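Local coordinates for protein arylamine n-acetyltransferase NAT (Mycobacterium tuberculosis, PDB 4BGF) that probably transfers the acetyl group of acetyl-coenzyme A to the nitrogen of arylamine substrates, as arylamine N-acetyltransferases do, at residues L3-T6 / A7-R11; V29-H32 / S33-I36; L57-K60 / L61-R65; G75-G78 / Y79-E83. All coordinates share one frame; numbering follows the deposited sequence.

Contact 1: L3-T6 / A7-R11; sequences LDLT and AYFDR
Leu5 and Phe9, one helical turn apart, carry the apolar part of this contact. Their side chains run side by side in the same direction, and Leu5 lies over one face of the Phe9 ring: its CB sits above the ring, while methyl CD2 meets the far end, 3.8 Å from Phe9 CZ. In both residues CG is anti to the carbonyl carbon (chi1 -76° for Leu5 and -73° for Phe9), which leans the two groups the same way. The Tyr8 ring, with CG swung anti to its own backbone N (chi1 167°), departs in another direction and turns an edge to Phe9 CE1.

The backbone bonds are those of a first helical turn. Asp4 occupies the N-cap position of helix 5-11, but its carboxylate makes no capping bond; its carbonyl O takes the N-H of Ala7 at 3.0 Å, with the donor standing above the carbonyl plane. The next bonds join residues four apart: Phe9 N to Leu5 O is 2.8 Å and nearly straight, and Asp10 N reaches Thr6 O at 3.1 Å. This short helix opens the modelled chain and packs against helices 54-63 and 70-83, with Tyr8 touching Leu76, Met77 and Val80.

Among the polar side chains, Thr6 and Asp10 lie alongside each other on the exposed flank. Asp10 OD1 comes within 2.9 Å of Thr6 O, a meeting of two acceptors and not a bond, while its OD2 has a weak, long ion pair with Arg15. The phenol of Tyr8 has its polar partner in His32, and Arg11 NE bonds to the carbonyl of Leu61.

Contact 2: V29-H32 / S33-I36; sequences VTVH and SRTI
Val29 O receives the N-H of Ser33 in a well-formed helical bond (3.0 Å, N-H...O 165°), but the last, C-terminal turn of helix 22-35 then slackens: Arg34 N and Thr35 N make weak bonds to Thr30 O and Val31 O, while His32 O accepts both Thr35 N and Ile36 N. Ser33 folds its hydroxyl back along the helix, with OG anti to the carbonyl carbon (chi1 -68°), and gives a second bond to Val29 O at 2.8 Å. The two donors reach that oxygen from opposite faces of its carbonyl plane. Two residues on, Thr35 uses another staggered position: OG1 sits between N and the carbonyl carbon (chi1 71°) and donates to Val31 O at 3.2 Å. Such hydroxyl bonds to the i-4 carbonyl are a common feature of helices.

Ile36 CD1 stands over a face of the His32 imidazole, displaced toward its rim and 4.1 Å from CE1. Val31 CG2 lies against a face of the Arg34 guanidinium, 3.9 Å from NH1.

The imidazole lies between helices 5-11 and 70-83, with ND1 turned to Tyr8 and NE2 bonded to His73 ND1. Val31, Thr35 and Ile36 rest on Ile12, in the loop after helix 5-11.

Contact 3: L57-K60 / L61-R65; sequences LADK and LVLRR
Asp59 meets two side chains of the following turn with different oxygens of its carboxylate. OD1 lies close to the Leu63 methyl CD2, the two side chains running parallel, while OD2 faces Arg64, 3.6 Å from its CD and 3.7 Å from NH1. That last pair is a long salt bridge: OD2 arrives at the guanidinium edge, with the two planes turned 51° apart. The bend of the arginine chain at chi3 (64°) folds its end back across the helix, where one face of the guanidinium lies against Lys60, whose CB is 3.8 Å from NH1.

The backbone beneath is widened. Ala58 O is gripped twice, by Val62 N at 2.9 Å and by Leu63 N at 3.1 Å, and Arg64 N bonds to Asp59 O at 2.9 Å, again five residues back. This pi-type turn ends helix 54-63, before Arg65 takes a positive phi.

Farther out, Arg64 NE forms a salt bridge with Asp259, and the fully extended Lys60 carries its NZ to Glu72 at the start of helix 70-83. Val62 packs against Ala7, Tyr8 and Arg11 of helix 5-11.

Lys60 NZ and Arg64 NH2 are 5.8 Å apart; each cation has acidic partners, which would be expected to offset the like charges, with Asp259 likely to bind Arg64 more strongly than Asp59, whose bridge is long.

Contact 4: G75-G78 / Y79-E83; sequences GLMG and YVLAE
Gly75 O is gripped from two directions: Tyr79 N donates to it at 3.2 Å, close to straight (N-H...O 164°), and the guanidinium NH2 of Arg90 adds a second bond from strand 87-95. The Tyr79 ring crowds the same oxygen, its CD2 only 3.1 Å away. CG is anti to the carbonyl carbon (chi1 -66°), which lays the ring back along the preceding turn, at an oblique angle beside the backbone of Gly75 and Leu76. Arg90 also makes a cation-pi contact with this ring, and the phenol OH bonds to the carbonyl of Leu52.

Regular helical bonds continue beyond it: Val80 N to Leu76 O, Leu81 N to Met77 O at 2.9 Å, and Ala82 N to Gly78 O at 3.2 Å. On the buried side Met77 bends at chi2 and chi3, bringing SD across the Leu81 side chain, 3.8 Å from its CG and 3.9 Å from CD2.

Helix 70-83 has neighbours on several flanks. Val80 touches Leu5 of helix 5-11, and Leu76 reaches Leu61 and Val62 of helix 54-63. Met77 meets His32 of helix 22-35, while Met77 and Leu81 pack on Leu113 and Val115 of strand 110-116.

Overall arrangement
The four contacts follow one another in series, each within its own helix: 5-11, 22-35, 54-63 and 70-83. Their centres lie about 10 to 14 Å apart, and every pair touches, making one compact helical bundle in the N-terminal part of the chain. Tyr8 is a hub that links contacts 1, 2 and 4; Arg11 joins contact 1 to contact 3, and Leu76 ties contact 4 to contact 3. Helix 70-83 begins at Cys70, which with His110 and Asp127 probably forms the Cys-His-Asp triad known in this enzyme family, so the bundle probably frames one side of the catalytic centre.

Contact 1: L3-T6 / A7-R11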
loop_
_atom_site.group_PDB
_atom_site.type_symbol
_atom_site.label_atom_id
_atom_site.label_comp_id
_atom_site.label_asym_id
_atom_site.label_seq_id
_atom_site.Cartn_x
_atom_site.Cartn_y
_atom_site.Cartn_z
ATOM N N LEU A 3 -18.199 1.901 -3.651
ATOM C CA LEU A 3 -19.558 2.092 -3.161
ATOM C C LEU A 3 -20.053 3.517 -3.452
ATOM O O LEU A 3 -20.922 3.700 -4.313
ATOM C CB LEU A 3 -19.631 1.802 -1.655
ATOM C CG LEU A 3 -20.275 0.505 -1.145
ATOM C CD1 LEU A 3 -20.201 0.527 0.376
ATOM C CD2 LEU A 3 -21.723 0.346 -1.595
ATOM N N ASP A 4 -19.508 4.497 -2.720
ATOM C CA ASP A 4 -19.943 5.887 -2.783
ATOM C C ASP A 4 -18.768 6.833 -2.875
ATOM O O ASP A 4 -18.170 7.147 -1.874
ATOM C CB ASP A 4 -20.772 6.240 -1.555
ATOM C CG ASP A 4 -22.275 6.132 -1.811
ATOM O OD1 ASP A 4 -22.788 6.781 -2.758
ATOM O OD2 ASP A 4 -22.951 5.389 -1.063
ATOM N N LEU A 5 -18.437 7.285 -4.078
ATOM C CA LEU A 5 -17.245 8.086 -4.301
ATOM C C LEU A 5 -17.184 9.341 -3.473
ATOM O O LEU A 5 -16.123 9.695 -2.998
ATOM C CB LEU A 5 -17.111 8.482 -5.758
ATOM C CG LEU A 5 -16.629 7.403 -6.712
ATOM C CD1 LEU A 5 -17.222 7.700 -8.063
ATOM C CD2 LEU A 5 -15.097 7.287 -6.821
ATOM N N THR A 6 -18.310 10.020 -3.309
ATOM C CA THR A 6 -18.383 11.243 -2.513
ATOM C C THR A 6 -17.705 11.057 -1.160
ATOM O O THR A 6 -17.009 11.943 -0.670
ATOM C CB THR A 6 -19.835 11.587 -2.291
ATOM O OG1 THR A 6 -20.448 11.790 -3.566
ATOM C CG2 THR A 6 -20.002 12.836 -1.446
ATOM N N ALA A 7 -17.863 9.873 -0.585
ATOM C CA ALA A 7 -17.388 9.629 0.758
ATOM C C ALA A 7 -15.908 9.336 0.751
ATOM O O ALA A 7 -15.205 9.654 1.698
ATOM C CB ALA A 7 -18.132 8.500 1.365
ATOM N N TYR A 8 -15.453 8.732 -0.330
ATOM C CA TYR A 8 -14.055 8.395 -0.503
ATOM C C TYR A 8 -13.287 9.662 -0.811
ATOM O O TYR A 8 -12.171 9.859 -0.338
ATOM C CB TYR A 8 -13.903 7.372 -1.640
ATOM C CG TYR A 8 -12.474 7.201 -2.083
ATOM C CD1 TYR A 8 -11.618 6.334 -1.407
ATOM C CD2 TYR A 8 -11.975 7.920 -3.162
ATOM C CE1 TYR A 8 -10.319 6.182 -1.789
ATOM C CE2 TYR A 8 -10.674 7.781 -3.561
ATOM C CZ TYR A 8 -9.835 6.915 -2.868
ATOM O OH TYR A 8 -8.511 6.775 -3.267
ATOM N N PHE A 9 -13.890 10.543 -1.600
ATOM C CA PHE A 9 -13.269 11.820 -1.919
ATOM C C PHE A 9 -13.171 12.741 -0.709
ATOM O O PHE A 9 -12.195 13.461 -0.579
ATOM C CB PHE A 9 -14.028 12.532 -3.031
ATOM C CG PHE A 9 -13.847 11.918 -4.388
ATOM C CD1 PHE A 9 -12.770 11.096 -4.686
ATOM C CD2 PHE A 9 -14.784 12.165 -5.376
ATOM C CE1 PHE A 9 -12.623 10.540 -5.946
ATOM C CE2 PHE A 9 -14.650 11.617 -6.639
ATOM C CZ PHE A 9 -13.568 10.798 -6.926
ATOM N N ASP A 10 -14.162 12.713 0.178
ATOM C CA ASP A 10 -14.128 13.566 1.363
ATOM C C ASP A 10 -13.318 12.935 2.506
ATOM O O ASP A 10 -12.998 13.602 3.476
ATOM C CB ASP A 10 -15.544 13.951 1.817
ATOM C CG ASP A 10 -16.180 15.045 0.936
ATOM O OD1 ASP A 10 -16.503 14.763 -0.246
ATOM O OD2 ASP A 10 -16.363 16.185 1.431
ATOM N N ARG A 11 -12.971 11.666 2.376
ATOM C CA ARG A 11 -12.073 10.999 3.318
ATOM C C ARG A 11 -10.658 11.477 3.060
ATOM O O ARG A 11 -9.955 11.906 3.964
ATOM C CB ARG A 11 -12.138 9.481 3.112
ATOM C CG ARG A 11 -10.969 8.673 3.651
ATOM C CD ARG A 11 -11.179 8.218 5.090
ATOM N NE ARG A 11 -10.285 7.117 5.441
ATOM C CZ ARG A 11 -9.210 7.217 6.222
ATOM N NH1 ARG A 11 -8.858 8.376 6.764
ATOM N NH2 ARG A 11 -8.483 6.126 6.464
#

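Contact 2: V29-H32 / S33-I36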
loop_
_atom_site.group_PDB
_atom_site.type_symbol
_atom_site.label_atom_id
_atom_site.label_comp_id
_atom_site.label_asym_id
_atom_site.label_seq_id
_atom_site.Cartn_x
_atom_site.Cartn_y
_atom_site.Cartn_z
ATOM N N VAL A 29 -3.654 9.233 -6.494
ATOM C CA VAL A 29 -2.591 8.463 -5.878
ATOM C C VAL A 29 -1.886 9.260 -4.765
ATOM O O VAL A 29 -1.686 8.744 -3.674
ATOM C CB VAL A 29 -1.572 7.969 -6.944
ATOM C CG1 VAL A 29 -0.254 7.565 -6.323
ATOM C CG2 VAL A 29 -2.127 6.743 -7.713
ATOM N N THR A 30 -1.502 10.506 -5.049
ATOM C CA THR A 30 -0.835 11.365 -4.064
ATOM C C THR A 30 -1.666 11.581 -2.800
ATOM O O THR A 30 -1.189 11.384 -1.711
ATOM C CB THR A 30 -0.569 12.744 -4.645
ATOM O OG1 THR A 30 -1.815 13.284 -5.073
ATOM C CG2 THR A 30 0.361 12.690 -5.842
ATOM N N VAL A 31 -2.915 12.003 -2.964
ATOM C CA VAL A 31 -3.806 12.260 -1.840
ATOM C C VAL A 31 -4.261 10.995 -1.077
ATOM O O VAL A 31 -4.501 11.042 0.120
ATOM C CB VAL A 31 -5.028 13.039 -2.336
ATOM C CG1 VAL A 31 -5.870 13.482 -1.195
ATOM C CG2 VAL A 31 -4.598 14.271 -3.078
ATOM N N HIS A 32 -4.409 9.880 -1.786
ATOM C CA HIS A 32 -4.710 8.584 -1.196
ATOM C C HIS A 32 -3.578 8.204 -0.278
ATOM O O HIS A 32 -3.787 7.937 0.893
ATOM C CB HIS A 32 -4.862 7.531 -2.312
ATOM C CG HIS A 32 -5.134 6.136 -1.823
ATOM N ND1 HIS A 32 -6.367 5.533 -1.951
ATOM C CD2 HIS A 32 -4.327 5.214 -1.234
ATOM C CE1 HIS A 32 -6.316 4.316 -1.445
ATOM N NE2 HIS A 32 -5.089 4.100 -1.003
ATOM N N SER A 33 -2.373 8.187 -0.844
ATOM C CA SER A 33 -1.125 7.837 -0.133
ATOM C C SER A 33 -0.905 8.652 1.126
ATOM O O SER A 33 -0.333 8.189 2.112
ATOM C CB SER A 33 0.072 8.069 -1.046
ATOM O OG SER A 33 0.066 7.149 -2.101
ATOM N N ARG A 34 -1.398 9.877 1.061
ATOM C CA ARG A 34 -1.149 10.895 2.049
ATOM C C ARG A 34 -2.054 10.727 3.249
ATOM O O ARG A 34 -1.660 11.062 4.349
ATOM C CB ARG A 34 -1.319 12.262 1.370
ATOM C CG ARG A 34 -1.039 13.464 2.199
ATOM C CD ARG A 34 -1.719 14.682 1.582
ATOM N NE ARG A 34 -1.107 15.090 0.323
ATOM C CZ ARG A 34 -1.656 15.923 -0.560
ATOM N NH1 ARG A 34 -2.858 16.446 -0.366
ATOM N NH2 ARG A 34 -0.979 16.231 -1.653
ATOM N N THR A 35 -3.223 10.134 3.052
ATOM C CA THR A 35 -4.252 10.131 4.073
ATOM C C THR A 35 -4.642 8.748 4.576
ATOM O O THR A 35 -4.901 8.606 5.769
ATOM C CB THR A 35 -5.518 10.852 3.607
ATOM O OG1 THR A 35 -6.164 10.054 2.624
ATOM C CG2 THR A 35 -5.199 12.237 3.024
ATOM N N ILE A 36 -4.705 7.744 3.702
ATOM C CA ILE A 36 -5.020 6.387 4.142
ATOM C C ILE A 36 -3.707 5.625 4.351
ATOM O O ILE A 36 -2.962 5.398 3.410
ATOM C CB ILE A 36 -5.956 5.654 3.155
ATOM C CG1 ILE A 36 -7.127 6.536 2.774
ATOM C CG2 ILE A 36 -6.463 4.335 3.765
ATOM C CD1 ILE A 36 -8.111 5.870 1.869
#

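Contact 3: L57-K60 / L61-R65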
loop_
_atom_site.group_PDB
_atom_site.type_symbol
_atom_site.label_atom_id
_atom_site.label_comp_id
_atom_site.label_asym_id
_atom_site.label_seq_id
_atom_site.Cartn_x
_atom_site.Cartn_y
_atom_site.Cartn_z
ATOM N N LEU A 57 -14.366 -2.981 1.899
ATOM C CA LEU A 57 -13.180 -2.168 1.861
ATOM C C LEU A 57 -13.505 -0.691 2.039
ATOM O O LEU A 57 -12.696 0.053 2.583
ATOM C CB LEU A 57 -12.443 -2.409 0.556
ATOM C CG LEU A 57 -11.782 -3.787 0.369
ATOM C CD1 LEU A 57 -10.942 -3.817 -0.891
ATOM C CD2 LEU A 57 -10.901 -4.189 1.555
ATOM N N ALA A 58 -14.702 -0.273 1.622
ATOM C CA ALA A 58 -15.138 1.113 1.805
ATOM C C ALA A 58 -15.521 1.348 3.255
ATOM O O ALA A 58 -15.242 2.383 3.820
ATOM C CB ALA A 58 -16.306 1.443 0.893
ATOM N N ASP A 59 -16.146 0.366 3.870
ATOM C CA ASP A 59 -16.591 0.521 5.231
ATOM C C ASP A 59 -15.417 0.671 6.164
ATOM O O ASP A 59 -15.465 1.492 7.069
ATOM C CB ASP A 59 -17.489 -0.643 5.646
ATOM C CG ASP A 59 -18.002 -0.493 7.048
ATOM O OD1 ASP A 59 -18.661 0.520 7.297
ATOM O OD2 ASP A 59 -17.755 -1.365 7.903
ATOM N N LYS A 60 -14.349 -0.081 5.921
ATOM C CA LYS A 60 -13.148 0.016 6.749
ATOM C C LYS A 60 -12.262 1.238 6.438
ATOM O O LYS A 60 -11.994 2.045 7.304
ATOM C CB LYS A 60 -12.311 -1.259 6.650
ATOM C CG LYS A 60 -11.065 -1.207 7.505
ATOM C CD LYS A 60 -10.201 -2.421 7.341
ATOM C CE LYS A 60 -9.041 -2.341 8.214
ATOM N NZ LYS A 60 -8.277 -3.641 8.184
ATOM N N LEU A 61 -11.789 1.364 5.210
ATOM C CA LEU A 61 -10.848 2.417 4.905
ATOM C C LEU A 61 -11.500 3.777 4.762
ATOM O O LEU A 61 -10.821 4.782 4.856
ATOM C CB LEU A 61 -10.090 2.100 3.633
ATOM C CG LEU A 61 -8.867 1.195 3.753
ATOM C CD1 LEU A 61 -9.276 -0.108 4.307
ATOM C CD2 LEU A 61 -8.269 0.974 2.388
ATOM N N VAL A 62 -12.801 3.829 4.506
ATOM C CA VAL A 62 -13.444 5.141 4.357
ATOM C C VAL A 62 -14.292 5.519 5.548
ATOM O O VAL A 62 -14.022 6.521 6.176
ATOM C CB VAL A 62 -14.266 5.289 3.072
ATOM C CG1 VAL A 62 -14.799 6.718 2.973
ATOM C CG2 VAL A 62 -13.396 4.961 1.867
ATOM N N LEU A 63 -15.329 4.748 5.840
ATOM C CA LEU A 63 -16.219 5.134 6.898
ATOM C C LEU A 63 -15.475 5.109 8.204
ATOM O O LEU A 63 -15.518 6.076 8.963
ATOM C CB LEU A 63 -17.425 4.216 6.983
ATOM C CG LEU A 63 -18.348 4.497 8.179
ATOM C CD1 LEU A 63 -19.009 5.876 8.055
ATOM C CD2 LEU A 63 -19.397 3.414 8.351
ATOM N N ARG A 64 -14.790 4.000 8.462
ATOM C CA ARG A 64 -14.283 3.747 9.787
ATOM C C ARG A 64 -12.986 4.471 10.062
ATOM O O ARG A 64 -12.484 4.417 11.177
ATOM C CB ARG A 64 -14.132 2.257 10.038
ATOM C CG ARG A 64 -15.419 1.583 10.509
ATOM C CD ARG A 64 -15.445 0.109 10.192
ATOM N NE ARG A 64 -14.407 -0.637 10.885
ATOM C CZ ARG A 64 -14.003 -1.850 10.538
ATOM N NH1 ARG A 64 -14.553 -2.438 9.485
ATOM N NH2 ARG A 64 -13.051 -2.464 11.229
ATOM N N ARG A 65 -12.472 5.158 9.047
ATOM C CA ARG A 65 -11.204 5.885 9.132
ATOM C C ARG A 65 -10.015 5.011 9.554
ATOM O O ARG A 65 -9.208 5.404 10.393
ATOM C CB ARG A 65 -11.348 7.108 10.047
ATOM C CG ARG A 65 -12.336 8.172 9.507
ATOM C CD ARG A 65 -12.627 9.266 10.540
ATOM N NE ARG A 65 -11.529 10.240 10.627
ATOM C CZ ARG A 65 -11.683 11.550 10.851
ATOM N NH1 ARG A 65 -12.886 12.088 11.031
ATOM N NH2 ARG A 65 -10.622 12.340 10.900
#

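Contact 4: G75-G78 / Y79-E83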
loop_
_atom_site.group_PDB
_atom_site.type_symbol
_atom_site.label_atom_id
_atom_site.label_comp_id
_atom_site.label_asym_id
_atom_site.label_seq_id
_atom_site.Cartn_x
_atom_site.Cartn_y
_atom_site.Cartn_z
ATOM N N GLY A 75 -7.210 -2.928 -3.643
ATOM C CA GLY A 75 -8.637 -3.221 -3.756
ATOM C C GLY A 75 -9.471 -1.951 -3.845
ATOM O O GLY A 75 -10.248 -1.791 -4.786
ATOM N N LEU A 76 -9.298 -1.033 -2.898
ATOM C CA LEU A 76 -10.136 0.171 -2.867
ATOM C C LEU A 76 -9.795 1.122 -3.998
ATOM O O LEU A 76 -10.671 1.690 -4.607
ATOM C CB LEU A 76 -10.046 0.925 -1.524
ATOM C CG LEU A 76 -10.931 2.182 -1.397
ATOM C CD1 LEU A 76 -12.443 1.868 -1.512
ATOM C CD2 LEU A 76 -10.607 2.901 -0.089
ATOM N N MET A 77 -8.520 1.322 -4.262
ATOM C CA MET A 77 -8.133 2.114 -5.398
ATOM C C MET A 77 -8.716 1.537 -6.718
ATOM O O MET A 77 -9.298 2.277 -7.511
ATOM C CB MET A 77 -6.613 2.200 -5.441
ATOM C CG MET A 77 -6.066 3.016 -6.584
ATOM S SD MET A 77 -6.758 4.713 -6.754
ATOM C CE MET A 77 -6.056 5.656 -5.374
ATOM N N GLY A 78 -8.577 0.227 -6.932
ATOM C CA GLY A 78 -9.136 -0.449 -8.095
ATOM C C GLY A 78 -10.631 -0.231 -8.346
ATOM O O GLY A 78 -11.056 -0.009 -9.464
ATOM N N TYR A 79 -11.436 -0.316 -7.306
ATOM C CA TYR A 79 -12.844 0.010 -7.415
ATOM C C TYR A 79 -13.097 1.479 -7.706
ATOM O O TYR A 79 -14.032 1.802 -8.425
ATOM C CB TYR A 79 -13.550 -0.352 -6.124
ATOM C CG TYR A 79 -13.562 -1.824 -5.870
ATOM C CD1 TYR A 79 -13.850 -2.722 -6.881
ATOM C CD2 TYR A 79 -13.268 -2.318 -4.626
ATOM C CE1 TYR A 79 -13.849 -4.069 -6.647
ATOM C CE2 TYR A 79 -13.255 -3.667 -4.383
ATOM C CZ TYR A 79 -13.544 -4.527 -5.393
ATOM O OH TYR A 79 -13.544 -5.870 -5.135
ATOM N N VAL A 80 -12.297 2.370 -7.126
ATOM C CA VAL A 80 -12.426 3.786 -7.422
ATOM C C VAL A 80 -12.119 4.114 -8.891
ATOM O O VAL A 80 -12.874 4.839 -9.519
ATOM C CB VAL A 80 -11.573 4.665 -6.482
ATOM C CG1 VAL A 80 -11.560 6.101 -6.955
ATOM C CG2 VAL A 80 -12.138 4.587 -5.115
ATOM N N LEU A 81 -11.029 3.584 -9.433
ATOM C CA LEU A 81 -10.654 3.849 -10.820
ATOM C C LEU A 81 -11.619 3.256 -11.827
ATOM O O LEU A 81 -11.846 3.829 -12.876
ATOM C CB LEU A 81 -9.252 3.348 -11.108
ATOM C CG LEU A 81 -8.179 3.945 -10.215
ATOM C CD1 LEU A 81 -6.871 3.392 -10.630
ATOM C CD2 LEU A 81 -8.168 5.445 -10.326
ATOM N N ALA A 82 -12.189 2.111 -11.503
ATOM C CA ALA A 82 -13.178 1.500 -12.363
ATOM C C ALA A 82 -14.448 2.334 -12.386
ATOM O O ALA A 82 -14.985 2.590 -13.435
ATOM C CB ALA A 82 -13.456 0.126 -11.897
ATOM N N GLU A 83 -14.909 2.788 -11.228
ATOM C CA GLU A 83 -16.110 3.629 -11.129
ATOM C C GLU A 83 -15.979 4.963 -11.860
ATOM O O GLU A 83 -16.977 5.616 -12.155
ATOM C CB GLU A 83 -16.462 3.925 -9.668
#